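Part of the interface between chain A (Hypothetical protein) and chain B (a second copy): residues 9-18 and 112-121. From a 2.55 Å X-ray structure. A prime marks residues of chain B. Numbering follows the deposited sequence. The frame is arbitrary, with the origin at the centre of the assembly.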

# COMPACT_ATOMS: atom_id res chain seq x y z
N PRO A 9 13.67 9.49 20.97
CA PRO A 9 13.28 10.20 19.72
C PRO A 9 13.60 9.35 18.49
O PRO A 9 14.25 8.31 18.59
CB PRO A 9 14.06 11.51 19.70
CG PRO A 9 15.29 11.14 20.53
CD PRO A 9 14.74 10.24 21.65
N PRO A 10 13.12 9.77 17.30
CA PRO A 10 12.30 10.97 17.07
C PRO A 10 10.82 10.66 16.83
O PRO A 10 10.48 9.72 16.10
CB PRO A 10 12.97 11.59 15.85
CG PRO A 10 13.28 10.37 15.03
CD PRO A 10 13.78 9.35 16.05
N GLU A 11 9.94 11.44 17.45
CA GLU A 11 8.50 11.25 17.27
C GLU A 11 8.14 11.48 15.80
O GLU A 11 8.49 12.52 15.22
CB GLU A 11 7.71 12.24 18.15
CG GLU A 11 8.01 12.16 19.65
CD GLU A 11 9.36 12.75 20.04
OE1 GLU A 11 9.60 13.94 19.75
OE2 GLU A 11 10.18 12.03 20.64
N ASP A 12 7.45 10.52 15.20
CA ASP A 12 7.06 10.58 13.79
C ASP A 12 5.70 11.25 13.60
O ASP A 12 4.66 10.62 13.79
CB ASP A 12 7.00 9.16 13.22
CG ASP A 12 7.07 9.13 11.71
OD1 ASP A 12 6.53 10.06 11.07
OD2 ASP A 12 7.65 8.16 11.16
N LEU A 13 5.70 12.52 13.22
CA LEU A 13 4.46 13.25 13.02
C LEU A 13 3.83 12.88 11.68
O LEU A 13 2.69 13.26 11.39
CB LEU A 13 4.71 14.76 13.07
CG LEU A 13 5.60 15.31 14.20
CD1 LEU A 13 5.51 16.83 14.23
CD2 LEU A 13 5.16 14.73 15.54
N MET A 14 4.57 12.15 10.87
CA MET A 14 4.07 11.72 9.57
C MET A 14 3.41 10.34 9.69
O MET A 14 2.65 9.93 8.81
CB MET A 14 5.21 11.65 8.56
CG MET A 14 5.82 12.98 8.21
SD MET A 14 4.68 14.03 7.31
CE MET A 14 4.97 13.49 5.61
N GLN A 15 3.72 9.63 10.77
CA GLN A 15 3.17 8.30 11.00
C GLN A 15 3.43 7.45 9.77
O GLN A 15 2.51 6.85 9.20
CB GLN A 15 1.66 8.38 11.25
CG GLN A 15 1.25 9.43 12.26
CD GLN A 15 -0.25 9.50 12.42
OE1 GLN A 15 -0.89 8.53 12.86
NE2 GLN A 15 -0.84 10.64 12.05
N TYR A 16 4.68 7.41 9.34
CA TYR A 16 5.03 6.64 8.16
C TYR A 16 4.69 5.18 8.36
O TYR A 16 4.15 4.53 7.45
CB TYR A 16 6.52 6.80 7.84
CG TYR A 16 6.85 8.13 7.20
CD1 TYR A 16 7.75 9.02 7.80
CD2 TYR A 16 6.26 8.51 5.99
CE1 TYR A 16 8.06 10.25 7.21
CE2 TYR A 16 6.56 9.74 5.39
CZ TYR A 16 7.46 10.60 6.00
OH TYR A 16 7.76 11.80 5.41
N GLU A 17 4.98 4.66 9.54
CA GLU A 17 4.71 3.26 9.82
C GLU A 17 3.23 2.91 9.73
O GLU A 17 2.86 1.83 9.25
CB GLU A 17 5.26 2.87 11.20
CG GLU A 17 5.50 1.38 11.30
CD GLU A 17 6.03 0.82 9.98
OE1 GLU A 17 7.08 1.31 9.49
OE2 GLU A 17 5.38 -0.11 9.42
N ALA A 18 2.37 3.82 10.17
CA ALA A 18 0.94 3.60 10.10
C ALA A 18 0.49 3.64 8.64
O ALA A 18 -0.31 2.81 8.22
CB ALA A 18 0.20 4.66 10.90
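Chain B (112-121) RFYDPSVQFA

Chain B meets chain A with a β-hairpin: strand 112′-115′ runs up to a turn at 116′-119′ and returns from Phe120′, the two arms tied by a hydrogen bond from Asp115′ N to Phe120′ O (2.9 Å). At the start of the turn, Ser117′ N donates a hydrogen bond to OD1 of Asp115′, the last residue of the strand (3.0 Å). Chain A offers an irregular loop, with a cis peptide before Pro10, that passes into a helix at Tyr16. The turn lies by the loop, Pro10 and Val118′ having their CA atoms 6.2 Å apart; the returning strand lies by the helix start, Tyr16 CA being 7.4 Å from Phe120′ CA.

The main bump is Tyr16 (chi1 m), whose ring enters a hollow walled by Phe113′, Asp115′, Val118′ and Phe120′. Phe120′ lies over one face with its CD1, 3.6 Å from Tyr16 CG; the planes are 3° apart but slid, centroids 4.6 Å apart, so the rings barely overlap and Tyr16 CB sits over the Phe120′ ring, 3.6 Å from its centroid. Val118′ CG2 reaches the ring edge, 3.8 Å from Tyr16 CD1, and Phe113′ CE2 approaches Tyr16 CE2 obliquely at 3.7 Å. At the tip, Tyr16 OH donates a hydrogen bond to Asp115′ OD2 (2.8 Å).

Val118′ is the answering bump, pointing toward chain A among Pro10, Asp12 and Tyr16. Its CG1 lies 3.9 Å from Pro10 CG and its CG2 3.9 Å from Asp12 OD2, while Asp12 OD1 accepts a hydrogen bond from Met14 N (2.9 Å), bracing the loop.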

# COMPACT_ATOMS: atom_id res chain seq x y z
N ARG B 112 12.61 5.90 -5.35
CA ARG B 112 13.11 6.02 -3.98
C ARG B 112 12.41 7.13 -3.21
O ARG B 112 12.02 8.14 -3.79
CB ARG B 112 14.62 6.26 -3.99
CG ARG B 112 15.27 5.96 -2.65
CD ARG B 112 16.42 6.91 -2.36
NE ARG B 112 17.00 6.65 -1.05
CZ ARG B 112 17.77 7.52 -0.38
NH1 ARG B 112 18.04 8.71 -0.91
NH2 ARG B 112 18.25 7.19 0.82
N PHE B 113 12.24 6.91 -1.91
CA PHE B 113 11.59 7.87 -1.03
C PHE B 113 12.38 7.92 0.26
O PHE B 113 12.72 6.87 0.81
CB PHE B 113 10.16 7.44 -0.72
CG PHE B 113 9.40 8.43 0.11
CD1 PHE B 113 8.92 9.61 -0.46
CD2 PHE B 113 9.20 8.21 1.48
CE1 PHE B 113 8.24 10.56 0.31
CE2 PHE B 113 8.53 9.15 2.26
CZ PHE B 113 8.05 10.33 1.68
N TYR B 114 12.66 9.12 0.76
CA TYR B 114 13.44 9.25 1.98
C TYR B 114 13.14 10.53 2.76
O TYR B 114 13.11 11.62 2.19
CB TYR B 114 14.94 9.20 1.64
CG TYR B 114 15.86 9.16 2.85
CD1 TYR B 114 15.75 8.14 3.79
CD2 TYR B 114 16.80 10.17 3.08
CE1 TYR B 114 16.55 8.11 4.94
CE2 TYR B 114 17.62 10.16 4.23
CZ TYR B 114 17.49 9.12 5.15
OH TYR B 114 18.27 9.08 6.29
N ASP B 115 12.91 10.39 4.06
CA ASP B 115 12.66 11.53 4.94
C ASP B 115 13.75 11.48 6.00
O ASP B 115 13.62 10.78 7.00
CB ASP B 115 11.30 11.44 5.63
CG ASP B 115 11.02 12.63 6.54
OD1 ASP B 115 11.98 13.33 6.95
OD2 ASP B 115 9.84 12.87 6.87
N PRO B 116 14.85 12.22 5.80
CA PRO B 116 16.00 12.28 6.71
C PRO B 116 15.69 12.48 8.20
O PRO B 116 16.45 12.02 9.04
CB PRO B 116 16.81 13.45 6.15
CG PRO B 116 16.56 13.36 4.70
CD PRO B 116 15.07 13.09 4.63
N SER B 117 14.59 13.16 8.51
CA SER B 117 14.21 13.45 9.89
C SER B 117 13.97 12.25 10.80
O SER B 117 14.31 12.29 12.00
CB SER B 117 12.98 14.35 9.92
OG SER B 117 13.35 15.69 9.65
N VAL B 118 13.37 11.21 10.25
CA VAL B 118 13.07 10.00 11.00
C VAL B 118 13.69 8.82 10.27
O VAL B 118 13.36 7.67 10.51
CB VAL B 118 11.53 9.79 11.13
CG1 VAL B 118 10.93 10.88 12.00
CG2 VAL B 118 10.88 9.82 9.74
N GLN B 119 14.61 9.14 9.36
CA GLN B 119 15.30 8.12 8.58
C GLN B 119 14.40 7.05 7.99
O GLN B 119 14.76 5.87 7.95
CB GLN B 119 16.37 7.46 9.44
CG GLN B 119 17.50 8.39 9.83
CD GLN B 119 18.39 7.77 10.89
OE1 GLN B 119 18.99 6.71 10.68
NE2 GLN B 119 18.46 8.42 12.05
N PHE B 120 13.22 7.46 7.51
CA PHE B 120 12.31 6.52 6.89
C PHE B 120 12.59 6.51 5.39
O PHE B 120 12.61 7.55 4.75
CB PHE B 120 10.86 6.93 7.15
CG PHE B 120 9.87 6.06 6.44
CD1 PHE B 120 9.35 6.44 5.21
CD2 PHE B 120 9.50 4.82 6.97
CE1 PHE B 120 8.49 5.60 4.50
CE2 PHE B 120 8.65 3.97 6.27
CZ PHE B 120 8.14 4.36 5.03
N ALA B 121 12.81 5.32 4.83
CA ALA B 121 13.10 5.21 3.41
C ALA B 121 12.32 4.10 2.71
O ALA B 121 11.89 3.15 3.34
CB ALA B 121 14.59 4.99 3.22